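Local coordinates for putative peptidase (Parabacteroides merdae, PDB 4L8K), which probably hydrolyses peptide bonds as a serine peptidase of family S41, built on a core related to the ClpP and crotonase folds, at residues V238-D243 against D283-V288; V213-N218 against D227-M232; F152-N157 against R219-A224; G108-K113 against G121-G126; E146-I151 against L309-G314. All blocks are in the same frame, centred on the assembly; numbering follows the deposited sequence.

Contact 1 of 5, residues V238-D243 against D283-V288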
# COMPACT_ATOMS: atom_id res chain seq x y z
N VAL A 238 18.09 -2.31 2.90
CA VAL A 238 16.71 -2.75 3.10
C VAL A 238 16.37 -4.07 2.37
O VAL A 238 16.65 -4.22 1.18
CB VAL A 238 15.67 -1.64 2.70
CG1 VAL A 238 14.23 -2.14 2.80
CG2 VAL A 238 15.86 -0.36 3.52
N THR A 239 15.72 -4.98 3.11
CA THR A 239 15.10 -6.19 2.59
C THR A 239 13.60 -6.09 2.90
O THR A 239 13.24 -5.76 4.03
CB THR A 239 15.71 -7.47 3.16
OG1 THR A 239 17.12 -7.44 2.97
CG2 THR A 239 15.12 -8.73 2.53
N VAL A 240 12.75 -6.32 1.90
CA VAL A 240 11.31 -6.34 2.07
C VAL A 240 10.90 -7.81 2.21
O VAL A 240 11.30 -8.66 1.41
CB VAL A 240 10.52 -5.60 0.94
CG1 VAL A 240 9.01 -5.68 1.19
CG2 VAL A 240 10.98 -4.15 0.83
N MSE A 241 10.12 -8.12 3.25
CA MSE A 241 9.72 -9.49 3.52
C MSE A 241 8.21 -9.59 3.83
O MSE A 241 7.65 -8.68 4.42
CB MSE A 241 10.58 -9.99 4.69
CG MSE A 241 10.22 -11.37 5.21
SE MSE A 241 11.41 -11.88 6.64
CE MSE A 241 13.08 -11.84 5.81
N GLY A 242 7.61 -10.71 3.47
CA GLY A 242 6.22 -10.99 3.74
C GLY A 242 5.47 -11.34 2.48
O GLY A 242 5.83 -12.29 1.77
N ASP A 243 4.45 -10.55 2.16
CA ASP A 243 3.64 -10.82 0.98
C ASP A 243 3.54 -9.57 0.09
O ASP A 243 3.94 -8.46 0.50
CB ASP A 243 2.23 -11.28 1.41
CG ASP A 243 1.40 -12.03 0.37
OD1 ASP A 243 1.93 -12.30 -0.75
OD2 ASP A 243 0.22 -12.35 0.66
N ASP A 283 6.04 -6.98 -5.03
CA ASP A 283 6.44 -8.27 -4.46
C ASP A 283 7.55 -8.07 -3.46
O ASP A 283 8.47 -7.28 -3.72
CB ASP A 283 6.89 -9.25 -5.57
CG ASP A 283 5.74 -9.86 -6.37
OD1 ASP A 283 4.63 -10.01 -5.81
OD2 ASP A 283 5.95 -10.18 -7.55
N PRO A 284 7.54 -8.79 -2.32
CA PRO A 284 8.66 -8.67 -1.37
C PRO A 284 9.96 -9.26 -1.96
O PRO A 284 9.91 -9.97 -2.96
CB PRO A 284 8.18 -9.48 -0.16
CG PRO A 284 7.28 -10.51 -0.75
CD PRO A 284 6.57 -9.83 -1.88
N ASP A 285 11.11 -8.97 -1.34
CA ASP A 285 12.39 -9.58 -1.75
C ASP A 285 12.37 -11.06 -1.35
O ASP A 285 12.82 -11.91 -2.10
CB ASP A 285 13.58 -8.86 -1.09
CG ASP A 285 13.78 -7.46 -1.60
OD1 ASP A 285 14.07 -7.30 -2.80
OD2 ASP A 285 13.71 -6.51 -0.79
N THR A 286 11.79 -11.35 -0.17
CA THR A 286 11.66 -12.69 0.37
C THR A 286 10.22 -12.92 0.75
O THR A 286 9.71 -12.26 1.66
CB THR A 286 12.62 -12.90 1.58
OG1 THR A 286 13.94 -12.52 1.19
CG2 THR A 286 12.62 -14.35 2.08
N ALA A 287 9.56 -13.85 0.05
CA ALA A 287 8.18 -14.21 0.35
C ALA A 287 8.14 -15.10 1.61
O ALA A 287 8.82 -16.11 1.67
CB ALA A 287 7.55 -14.92 -0.85
N VAL A 288 7.40 -14.65 2.64
CA VAL A 288 7.22 -15.37 3.91
C VAL A 288 5.74 -15.25 4.28
O VAL A 288 5.19 -14.15 4.24
CB VAL A 288 8.17 -14.92 5.09
CG1 VAL A 288 8.01 -15.84 6.30
CG2 VAL A 288 9.64 -14.89 4.68
O HOH W 1 15.03 -4.34 -1.10

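Contact 2 of 5, residues V213-N218 against D227-M232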
# COMPACT_ATOMS: atom_id res chain seq x y z
N VAL A 213 17.84 -3.31 7.51
CA VAL A 213 16.42 -3.08 7.79
C VAL A 213 15.60 -4.15 7.10
O VAL A 213 15.79 -4.38 5.89
CB VAL A 213 15.91 -1.66 7.33
CG1 VAL A 213 14.42 -1.45 7.59
CG2 VAL A 213 16.70 -0.54 7.98
N ILE A 214 14.63 -4.73 7.83
CA ILE A 214 13.65 -5.61 7.22
C ILE A 214 12.31 -4.89 7.25
O ILE A 214 11.83 -4.57 8.33
CB ILE A 214 13.54 -7.06 7.79
CG1 ILE A 214 14.94 -7.73 8.06
CG2 ILE A 214 12.63 -7.92 6.91
CD1 ILE A 214 15.85 -7.97 6.87
N VAL A 215 11.72 -4.61 6.09
CA VAL A 215 10.40 -3.99 5.97
C VAL A 215 9.39 -5.14 5.81
O VAL A 215 9.57 -5.98 4.93
CB VAL A 215 10.29 -2.90 4.85
CG1 VAL A 215 8.84 -2.42 4.66
CG2 VAL A 215 11.21 -1.72 5.13
N LEU A 216 8.39 -5.21 6.69
CA LEU A 216 7.39 -6.28 6.63
C LEU A 216 6.14 -5.80 5.94
O LEU A 216 5.62 -4.73 6.27
CB LEU A 216 7.03 -6.83 8.04
CG LEU A 216 8.17 -7.29 8.97
CD1 LEU A 216 7.60 -8.07 10.14
CD2 LEU A 216 9.21 -8.20 8.24
N THR A 217 5.68 -6.54 4.92
CA THR A 217 4.50 -6.18 4.14
C THR A 217 3.50 -7.34 4.00
O THR A 217 3.87 -8.51 4.12
CB THR A 217 4.90 -5.68 2.71
OG1 THR A 217 5.52 -6.73 1.99
CG2 THR A 217 5.82 -4.48 2.73
N ASN A 218 2.24 -7.00 3.74
CA ASN A 218 1.19 -7.96 3.44
C ASN A 218 0.23 -7.30 2.46
O ASN A 218 0.43 -6.14 2.12
CB ASN A 218 0.49 -8.53 4.70
CG ASN A 218 -0.33 -7.57 5.52
OD1 ASN A 218 -0.42 -6.38 5.23
ND2 ASN A 218 -0.92 -8.08 6.58
N ASP A 227 3.67 3.25 -1.75
CA ASP A 227 4.68 4.22 -2.20
C ASP A 227 5.89 4.22 -1.26
O ASP A 227 7.00 4.39 -1.73
CB ASP A 227 4.08 5.63 -2.30
CG ASP A 227 2.86 5.75 -3.19
OD1 ASP A 227 2.67 4.87 -4.08
OD2 ASP A 227 2.13 6.74 -3.03
N PHE A 228 5.65 4.07 0.05
CA PHE A 228 6.69 3.98 1.09
C PHE A 228 7.57 2.73 0.81
O PHE A 228 8.80 2.82 0.81
CB PHE A 228 6.04 3.89 2.51
CG PHE A 228 7.03 3.61 3.62
CD1 PHE A 228 7.87 4.61 4.10
CD2 PHE A 228 7.12 2.34 4.19
CE1 PHE A 228 8.78 4.36 5.14
CE2 PHE A 228 8.05 2.08 5.21
CZ PHE A 228 8.86 3.09 5.68
N VAL A 229 6.92 1.56 0.60
CA VAL A 229 7.59 0.30 0.32
C VAL A 229 8.43 0.45 -0.96
O VAL A 229 9.59 0.04 -0.98
CB VAL A 229 6.56 -0.87 0.24
CG1 VAL A 229 7.18 -2.13 -0.37
CG2 VAL A 229 6.01 -1.18 1.64
N ASN A 230 7.86 1.10 -1.99
CA ASN A 230 8.53 1.34 -3.25
C ASN A 230 9.88 2.08 -3.06
O ASN A 230 10.85 1.74 -3.72
CB ASN A 230 7.64 2.14 -4.18
CG ASN A 230 8.24 2.43 -5.54
OD1 ASN A 230 8.85 1.58 -6.19
ND2 ASN A 230 8.10 3.64 -6.00
N VAL A 231 9.92 3.08 -2.17
CA VAL A 231 11.14 3.84 -1.92
C VAL A 231 12.12 3.00 -1.10
O VAL A 231 13.31 2.96 -1.42
CB VAL A 231 10.82 5.21 -1.22
CG1 VAL A 231 12.11 5.99 -0.92
CG2 VAL A 231 9.87 6.05 -2.06
N MSE A 232 11.62 2.31 -0.06
CA MSE A 232 12.45 1.53 0.86
C MSE A 232 13.20 0.41 0.14
O MSE A 232 14.39 0.24 0.42
CB MSE A 232 11.62 0.99 2.03
CG MSE A 232 11.09 2.11 2.95
SE MSE A 232 12.47 3.04 3.98
CE MSE A 232 12.86 1.66 5.19

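Contact 3 of 5, residues F152-N157 against R219-A224. With PO4 (phosphate ion), chain E.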
# COMPACT_ATOMS: atom_id res chain seq x y z
N PHE A 152 10.95 -2.93 10.37
CA PHE A 152 9.96 -1.86 10.20
C PHE A 152 8.69 -2.52 9.63
O PHE A 152 8.60 -2.82 8.45
CB PHE A 152 10.50 -0.70 9.33
CG PHE A 152 9.74 0.59 9.59
CD1 PHE A 152 8.52 0.84 8.97
CD2 PHE A 152 10.22 1.52 10.51
CE1 PHE A 152 7.80 2.02 9.23
CE2 PHE A 152 9.51 2.70 10.78
CZ PHE A 152 8.31 2.94 10.13
N ASP A 153 7.75 -2.80 10.50
CA ASP A 153 6.54 -3.55 10.13
C ASP A 153 5.39 -2.62 9.75
O ASP A 153 4.86 -1.88 10.59
CB ASP A 153 6.15 -4.46 11.33
CG ASP A 153 5.05 -5.49 11.11
OD1 ASP A 153 4.47 -5.52 10.00
OD2 ASP A 153 4.79 -6.26 12.05
N VAL A 154 4.99 -2.68 8.46
CA VAL A 154 3.87 -1.88 7.92
C VAL A 154 2.74 -2.81 7.39
O VAL A 154 1.97 -2.41 6.51
CB VAL A 154 4.31 -0.83 6.85
CG1 VAL A 154 5.14 0.28 7.47
CG2 VAL A 154 5.01 -1.49 5.66
N ARG A 155 2.65 -4.03 7.92
CA ARG A 155 1.57 -4.94 7.57
C ARG A 155 0.27 -4.37 8.11
O ARG A 155 0.28 -3.77 9.19
CB ARG A 155 1.80 -6.34 8.17
CG ARG A 155 2.94 -7.11 7.51
CD ARG A 155 3.19 -8.45 8.19
NE ARG A 155 3.67 -8.28 9.56
CZ ARG A 155 3.75 -9.24 10.47
NH1 ARG A 155 3.32 -10.47 10.19
NH2 ARG A 155 4.23 -8.98 11.68
N ASP A 156 -0.84 -4.51 7.36
CA ASP A 156 -2.15 -3.98 7.74
C ASP A 156 -2.18 -2.44 7.79
O ASP A 156 -3.02 -1.88 8.47
CB ASP A 156 -2.65 -4.60 9.05
CG ASP A 156 -3.37 -5.92 8.86
OD1 ASP A 156 -3.07 -6.62 7.86
OD2 ASP A 156 -4.22 -6.26 9.70
N ASN A 157 -1.27 -1.77 7.07
CA ASN A 157 -1.25 -0.32 7.03
C ASN A 157 -1.83 0.11 5.68
O ASN A 157 -1.16 0.01 4.65
CB ASN A 157 0.17 0.22 7.28
CG ASN A 157 0.29 1.73 7.36
OD1 ASN A 157 -0.51 2.48 6.77
ND2 ASN A 157 1.33 2.22 8.05
N ARG A 219 -0.77 -8.03 1.95
CA ARG A 219 -1.76 -7.51 1.01
C ARG A 219 -2.51 -6.31 1.59
O ARG A 219 -3.03 -5.48 0.84
CB ARG A 219 -2.76 -8.62 0.60
CG ARG A 219 -3.54 -8.32 -0.68
CD ARG A 219 -2.65 -8.05 -1.89
NE ARG A 219 -3.53 -7.91 -3.03
CZ ARG A 219 -3.17 -7.60 -4.27
NH1 ARG A 219 -1.93 -7.21 -4.53
NH2 ARG A 219 -4.07 -7.59 -5.23
N HIS A 220 -2.55 -6.19 2.91
CA HIS A 220 -3.22 -5.08 3.55
C HIS A 220 -2.26 -3.89 3.76
O HIS A 220 -2.66 -2.95 4.44
CB HIS A 220 -3.91 -5.53 4.81
CG HIS A 220 -5.17 -6.27 4.51
ND1 HIS A 220 -5.24 -7.64 4.58
CD2 HIS A 220 -6.38 -5.81 4.10
CE1 HIS A 220 -6.48 -7.98 4.25
NE2 HIS A 220 -7.19 -6.92 3.92
N SER A 221 -1.07 -3.88 3.10
CA SER A 221 -0.13 -2.76 3.01
C SER A 221 -0.43 -2.10 1.66
O SER A 221 -0.18 -2.70 0.62
CB SER A 221 1.34 -3.22 3.09
OG SER A 221 1.66 -3.90 4.29
N TYR A 222 -1.06 -0.93 1.64
CA TYR A 222 -1.43 -0.34 0.36
C TYR A 222 -1.54 1.18 0.44
O TYR A 222 -1.41 1.75 1.52
CB TYR A 222 -2.75 -0.95 -0.19
CG TYR A 222 -3.91 -0.88 0.77
CD1 TYR A 222 -4.71 0.27 0.84
CD2 TYR A 222 -4.23 -1.95 1.60
CE1 TYR A 222 -5.80 0.33 1.70
CE2 TYR A 222 -5.33 -1.90 2.45
CZ TYR A 222 -6.13 -0.76 2.48
OH TYR A 222 -7.21 -0.65 3.33
N SER A 223 -1.79 1.81 -0.74
CA SER A 223 -1.92 3.24 -0.97
C SER A 223 -0.60 3.95 -0.58
O SER A 223 0.41 3.56 -1.16
CB SER A 223 -3.15 3.81 -0.28
OG SER A 223 -4.28 3.20 -0.90
N ALA A 224 -0.57 4.93 0.36
CA ALA A 224 0.70 5.61 0.73
C ALA A 224 1.77 4.58 1.20
O ALA A 224 2.96 4.79 0.98
CB ALA A 224 0.46 6.67 1.80
P PO4 E . -5.59 4.81 -3.99
O1 PO4 E . -5.47 5.36 -5.39
O2 PO4 E . -4.24 4.14 -3.59
O3 PO4 E . -5.93 5.97 -3.02
O4 PO4 E . -6.71 3.73 -3.97
O HOH W 2 -5.14 -2.23 6.25

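Contact 4 of 5, residues G108-K113 against G121-G126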
# COMPACT_ATOMS: atom_id res chain seq x y z
N GLY A 108 4.43 8.73 18.82
CA GLY A 108 3.48 9.14 17.80
C GLY A 108 2.67 7.93 17.38
O GLY A 108 2.19 7.18 18.24
N GLY A 109 2.60 7.67 16.08
CA GLY A 109 1.89 6.53 15.52
C GLY A 109 2.69 5.23 15.54
O GLY A 109 2.22 4.22 15.04
N MSE A 110 3.89 5.23 16.13
CA MSE A 110 4.74 4.03 16.23
C MSE A 110 4.67 3.34 17.59
O MSE A 110 4.67 4.00 18.64
CB MSE A 110 6.23 4.35 15.97
CG MSE A 110 6.53 4.79 14.56
SE MSE A 110 8.44 5.25 14.35
CE MSE A 110 8.68 6.57 15.83
N LYS A 111 4.70 2.00 17.54
CA LYS A 111 4.86 1.11 18.68
C LYS A 111 6.23 0.51 18.47
O LYS A 111 6.53 0.05 17.35
CB LYS A 111 3.79 0.01 18.76
CG LYS A 111 2.37 0.49 18.99
CD LYS A 111 1.46 -0.72 19.05
CE LYS A 111 0.02 -0.39 19.32
NZ LYS A 111 -0.82 -1.63 19.23
N TYR A 112 7.11 0.55 19.50
CA TYR A 112 8.44 0.02 19.26
C TYR A 112 9.00 -0.70 20.48
O TYR A 112 8.67 -0.38 21.62
CB TYR A 112 9.40 1.09 18.71
CG TYR A 112 9.77 2.20 19.67
CD1 TYR A 112 8.93 3.31 19.86
CD2 TYR A 112 11.01 2.21 20.31
CE1 TYR A 112 9.30 4.36 20.72
CE2 TYR A 112 11.39 3.26 21.16
CZ TYR A 112 10.54 4.33 21.36
OH TYR A 112 10.94 5.35 22.21
N LYS A 113 9.82 -1.71 20.22
CA LYS A 113 10.42 -2.54 21.26
C LYS A 113 11.65 -3.29 20.73
O LYS A 113 11.65 -3.74 19.59
CB LYS A 113 9.37 -3.56 21.76
CG LYS A 113 9.75 -4.27 23.04
CD LYS A 113 8.72 -5.28 23.43
CE LYS A 113 9.07 -5.99 24.69
NZ LYS A 113 7.92 -6.79 25.19
N GLY A 121 15.84 -4.07 16.81
CA GLY A 121 14.82 -3.05 17.01
C GLY A 121 13.57 -3.40 16.22
O GLY A 121 13.65 -3.69 15.02
N TYR A 122 12.41 -3.45 16.86
CA TYR A 122 11.15 -3.75 16.14
C TYR A 122 10.22 -2.53 16.21
O TYR A 122 9.99 -1.98 17.28
CB TYR A 122 10.49 -5.04 16.68
CG TYR A 122 9.09 -5.28 16.12
CD1 TYR A 122 8.91 -5.88 14.87
CD2 TYR A 122 7.95 -4.86 16.81
CE1 TYR A 122 7.63 -6.07 14.33
CE2 TYR A 122 6.67 -5.01 16.26
CZ TYR A 122 6.52 -5.63 15.03
OH TYR A 122 5.25 -5.80 14.52
N VAL A 123 9.73 -2.09 15.05
CA VAL A 123 8.76 -0.99 14.96
C VAL A 123 7.50 -1.50 14.26
O VAL A 123 7.58 -2.12 13.20
CB VAL A 123 9.31 0.29 14.24
CG1 VAL A 123 8.29 1.43 14.26
CG2 VAL A 123 10.64 0.77 14.84
N TYR A 124 6.33 -1.23 14.84
CA TYR A 124 5.07 -1.44 14.15
C TYR A 124 4.46 -0.06 13.86
O TYR A 124 4.28 0.76 14.77
CB TYR A 124 4.07 -2.34 14.89
CG TYR A 124 2.82 -2.54 14.05
CD1 TYR A 124 2.89 -3.19 12.82
CD2 TYR A 124 1.59 -2.02 14.45
CE1 TYR A 124 1.76 -3.34 12.01
CE2 TYR A 124 0.45 -2.20 13.67
CZ TYR A 124 0.54 -2.83 12.43
OH TYR A 124 -0.54 -2.95 11.61
N TYR A 125 4.21 0.20 12.58
CA TYR A 125 3.59 1.44 12.15
C TYR A 125 2.29 1.07 11.40
O TYR A 125 2.32 0.71 10.22
CB TYR A 125 4.57 2.27 11.30
CG TYR A 125 4.07 3.67 11.03
CD1 TYR A 125 3.73 4.52 12.08
CD2 TYR A 125 3.96 4.16 9.74
CE1 TYR A 125 3.27 5.82 11.84
CE2 TYR A 125 3.52 5.46 9.49
CZ TYR A 125 3.20 6.29 10.54
OH TYR A 125 2.75 7.56 10.31
N GLY A 126 1.18 1.09 12.13
CA GLY A 126 -0.11 0.66 11.61
C GLY A 126 -0.83 1.58 10.66
O GLY A 126 -1.72 1.13 9.92
O HOH W 3 1.57 1.52 14.95

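Contact 5 of 5, residues E146-I151 against L309-G314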
# COMPACT_ATOMS: atom_id res chain seq x y z
N GLU A 146 22.33 0.35 19.94
CA GLU A 146 23.16 -0.85 20.11
C GLU A 146 22.68 -2.06 19.30
O GLU A 146 23.36 -3.09 19.29
CB GLU A 146 23.22 -1.25 21.59
CG GLU A 146 23.82 -0.23 22.53
CD GLU A 146 25.14 0.36 22.09
OE1 GLU A 146 26.06 -0.39 21.68
OE2 GLU A 146 25.24 1.60 22.11
N CYS A 147 21.51 -1.96 18.65
CA CYS A 147 20.92 -3.02 17.83
C CYS A 147 21.69 -3.20 16.51
O CYS A 147 22.19 -2.25 15.91
CB CYS A 147 19.44 -2.75 17.59
SG CYS A 147 18.45 -2.59 19.10
N LYS A 148 21.77 -4.46 16.07
CA LYS A 148 22.37 -4.99 14.83
C LYS A 148 21.53 -4.61 13.59
O LYS A 148 22.06 -4.41 12.50
CB LYS A 148 22.38 -6.54 14.96
CG LYS A 148 23.65 -7.24 14.62
CD LYS A 148 23.52 -8.72 14.88
CE LYS A 148 24.45 -9.54 14.02
NZ LYS A 148 24.01 -9.64 12.60
N GLY A 149 20.21 -4.62 13.76
CA GLY A 149 19.30 -4.30 12.67
C GLY A 149 17.94 -3.91 13.14
O GLY A 149 17.64 -3.98 14.33
N LEU A 150 17.09 -3.50 12.18
CA LEU A 150 15.75 -3.01 12.43
C LEU A 150 14.71 -3.74 11.63
O LEU A 150 14.90 -4.03 10.45
CB LEU A 150 15.71 -1.50 12.07
CG LEU A 150 14.36 -0.74 12.20
CD1 LEU A 150 14.14 -0.30 13.64
CD2 LEU A 150 14.35 0.49 11.35
N ILE A 151 13.56 -3.98 12.27
CA ILE A 151 12.37 -4.51 11.63
C ILE A 151 11.37 -3.35 11.60
O ILE A 151 11.04 -2.79 12.66
CB ILE A 151 11.79 -5.82 12.30
CG1 ILE A 151 12.80 -6.99 12.23
CG2 ILE A 151 10.43 -6.23 11.67
CD1 ILE A 151 12.42 -8.24 13.18
N LEU A 309 17.19 -13.61 9.78
CA LEU A 309 17.98 -12.94 8.75
C LEU A 309 18.91 -11.86 9.32
O LEU A 309 20.08 -11.85 8.97
CB LEU A 309 17.07 -12.35 7.68
CG LEU A 309 17.74 -11.83 6.42
CD1 LEU A 309 18.67 -12.90 5.77
CD2 LEU A 309 16.69 -11.36 5.44
N LEU A 310 18.40 -10.98 10.19
CA LEU A 310 19.19 -9.92 10.81
C LEU A 310 20.27 -10.44 11.77
O LEU A 310 21.30 -9.78 11.94
CB LEU A 310 18.28 -8.95 11.58
CG LEU A 310 17.36 -8.03 10.76
CD1 LEU A 310 16.41 -7.29 11.66
CD2 LEU A 310 18.17 -7.05 9.91
N LEU A 311 20.04 -11.60 12.41
CA LEU A 311 20.99 -12.22 13.34
C LEU A 311 22.02 -13.07 12.60
O LEU A 311 23.04 -13.42 13.19
CB LEU A 311 20.28 -13.07 14.40
CG LEU A 311 19.48 -12.31 15.46
CD1 LEU A 311 18.88 -13.28 16.45
CD2 LEU A 311 20.33 -11.21 16.17
N ALA A 312 21.74 -13.42 11.32
CA ALA A 312 22.65 -14.23 10.51
C ALA A 312 23.97 -13.49 10.40
O ALA A 312 24.03 -12.36 9.90
CB ALA A 312 22.04 -14.53 9.15
N LYS A 313 24.99 -14.05 11.09
CA LYS A 313 26.31 -13.43 11.23
C LYS A 313 27.17 -13.51 9.97
O LYS A 313 27.28 -14.58 9.34
CB LYS A 313 27.08 -13.99 12.45
CG LYS A 313 27.24 -15.51 12.51
CD LYS A 313 27.58 -15.99 13.93
CE LYS A 313 26.36 -16.16 14.82
NZ LYS A 313 26.74 -16.52 16.21
N GLY A 314 27.76 -12.36 9.62
CA GLY A 314 28.67 -12.19 8.50
C GLY A 314 30.09 -12.04 9.00
O GLY A 314 30.49 -12.77 9.91

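Contact 1 of 5, residues V238-D243 against D283-V288
Asp-285 grips the backbone of Val-240: its OD2 accepts from Val-240 N at 2.9 Å, with a nearly straight N-H (170°), through the lone pair that faces away from its sister oxygen. A water hydrogen-bonded to Val-238 O also touches this OD2. Val-240 O accepts from the same segment, taking Thr-286 N at 3.2 Å and, weakly, Asp-285 N. From there a short parallel ladder runs on, Gly-242 N to Thr-286 O at 3.2 Å and Val-288 N to Gly-242 O at 3.0 Å. Pro-284 packs beside these bonds, with CG 3.4 Å from Gly-242 O, CD close to the carbonyl carbon of Asp-243, and CB against CG1 of Val-240. An alanine in place of Pro-284 would probably uncover the carbonyls of Gly-242 and Asp-243 and let the chain ahead of Asp-285 flex. Met-241, a selenomethionine, has CG anti to its backbone N (chi1 174°), where it meets CG2 of Val-288 at 3.6 Å. Asp-283 OD1 forms a salt bridge with Arg-244, just beyond the pairing. Strand 286-287 is the last strand on this side of the mixed sheet; strand 238-242 bonds on its other edge to strand 213-217, while helix 301-311 covers Met-241 through Ala-305, Ala-306 and Leu-309 and reaches Val-288 through Ile-302.

Contact 2 of 5, residues V213-N218 against D227-M232
Thr-217 and Val-229 meet tip to tip, methyl against methyl, with CG2 of Thr-217 only 3.5 Å from CG2 of Val-229, tighter than ordinary van der Waals contact. The threonine is turned so that OG1 takes the crowded position between its backbone N and carbonyl carbon (chi1 64°), which leaves CG2 anti to the carbonyl carbon and facing the helix. OG1 itself is spent on a hydrogen bond to the carbonyl O of Asp-243. The same valine methyl, CG2 of Val-229, also reaches CG1 of Val-215 at 4.3 Å, bridging two strand positions that point to the same side.

Val-215 and the selenomethionine Met-232 cross at about a right angle. Met-232 is bent at chi2 (-69°) and again at chi3, and its terminal CE lies 3.8 Å from CG2 of Val-215. CE also comes to 4.2 Å from CG1 of Val-213. Within the helix, CG of Met-232 stands 3.6 Å above one face of the Phe-228 ring, offset toward the rim.

Strand 213-217 and helix 224-232 are the first two elements of a beta-alpha-beta unit that returns to the sheet in strand 238-242; the segment axes approach to 10.3 Å and run close to antiparallel, at 151°. What joins them is wholly apolar: methyl groups and a selenomethionine chain touch, all buried, so the fit depends on shape and on the exclusion of water, with no directional bond to set the angle between helix and strand.

Contact 3 of 5, residues F152-N157 against R219-A224
Ser-221 OG donates to Val-154 O at 2.7 Å from above the carbonyl plane, 45° out of it. The same OG is hydrogen-bonded to Asn-218 N, tying both strand ends together. An alanine at Ser-221 would probably leave Val-154 O and Asn-218 N each without this partner, the loops then held mainly by the Tyr-222 to Asn-157 bond. The backbone adds Tyr-222 N to Asn-157 O at 3.2 Å, and a water bridges Asp-156 O, weakly, to His-220 O.

Val-154 to Asn-157 form a type II beta turn leaving strand 149-153, set against the loop ahead of helix 224-232. In this loop Ser-223, at the N-cap position, gives OG to phosphate O2 at 2.8 Å; the ion, probably from the crystallisation liquor, also binds His-68, Arg-264 and Ser-266 in a pocket that may mark the active site.

Charged groups meet at the turn. Arg-155 holds Asp-153 side-on, NE to OD1 and NH2 to OD2, while its backbone N closes an Asx turn on OD1 from the opposite face. NH2 also salt-bridges Asp-300.

Packing is slighter: Asp-156 and His-220 lie side by side, Asp-156 OD1 3.3 Å from His-220 CB, carboxylate and ring planes 75° apart.

Contact 4 of 5, residues G108-K113 against G121-G126
Met-110 and Val-123 form the apolar centre, where CG of the selenomethionine lies 3.8 Å from CG1 of Val-123. Its CG stands anti to the carbonyl carbon (chi1 -66°), and from there it also meets CD1 of Tyr-125 at 3.8 Å. Tyr-112 adds its CB to CG2 of Val-123 at 4.1 Å. Helix 134-143 packs over this face, with Met-140 touching Met-110, Tyr-112 and Val-123.

The two segments belong to a beta hairpin, strand 110-115 and strand 120-125, whose segment axes run antiparallel at 162°. Its hydrogen-bonded pairs are Lys-111 with Tyr-124 and Lys-113 with Tyr-122, and each is closed by two backbone bonds, the first from Lys-111 N to Tyr-124 O at 3.1 Å and from Tyr-124 N to Lys-111 O at 2.8 Å. Between them Tyr-112 and Val-123 make a non-hydrogen-bonded pair, with CA atoms 4.4 Å apart.

The lysines and Tyr-122 and Tyr-124 start out on the other face. There the phenol groups reach the end of strand 149-153 and the turn after it: Tyr-122 OH bonds to Asp-153 OD2 and to Gln-96, and Tyr-124 OH to the carbonyl of Arg-155. Lys-113 NZ forms a salt bridge with Asp-103.

At the polar end, Gly-109 O lies at the edge of the Tyr-125 ring, 3.3 Å from CD1, and the OH of that ring bonds to Ser-130 O. A CB on Gly-109 would press on CE1 of Tyr-125. One water gathers the end of the ladder, donating to Gly-109 O and Tyr-124 O and accepting from Gly-126 N.

Contact 5 of 5, residues E146-I151 against L309-G314
Lys-148 reaches across to the end of helix 301-311, where NZ donates to the carbonyl O of Leu-310 at 2.8 Å. The chain runs extended through chi2 and chi3 and then turns at chi4 (-75°), which swings NZ onto that oxygen. The bond lies in the carbonyl plane, with a C=O...NZ angle of 150°. On the way CD of Lys-148 passes CD2 of Leu-311 at 4.2 Å.

Gly-149 comes next, and its bare CA sits 4.1 Å from CD2 of Leu-310. A CB there would point toward the helix and run into that methyl, so the lack of a side chain allows strand and helix to come this close. Leu-150 turns its side chain to the far side of the sheet, among Phe-144, Phe-172 and Trp-209. Its carbonyl O faces the leucine instead, 3.8 Å from CD1 of Leu-310.

Ile-151 adds the side-chain contact with Leu-310. Its CG1, anti to the carbonyl carbon, meets CD1 of Leu-310 at 3.7 Å, the two side chains crossing at a slant. Ile-214 of the next strand also packs on Leu-310, and Ala-306 of the same helix on Ile-151.

The contact thus pairs a buried leucine anchor with an exposed polar clasp. A lysine ammonium set at the C-terminal end of a helix is likely to interact favourably with the helix dipole as well as with the one carbonyl it grips, while the apolar contacts of Leu-310 with Gly-149 and Ile-151 probably help set how closely the helix end approaches the strand.

All five contacts share one mixed sheet. Contact 4 and contact 1 lie toward its two edges, with centres about 19 Å apart, and contacts 5, 3 and 2 occupy the strands between. Contacts 1 and 2 join through neighbouring strands, Met-241 N lying 2.8 Å from Val-215 O. Contacts 2 and 3 meet in the same way, Ile-214 O being 2.8 Å from Phe-152 N. Contact 3 carries the phosphate on Ser-223, whose pocket may mark the active site, and its centre lies about 8 Å from that of contact 2 and 13 Å from that of contact 4. Contact 5, its centre about 22 Å from that of contact 3, lies at the other end of strand 149-153.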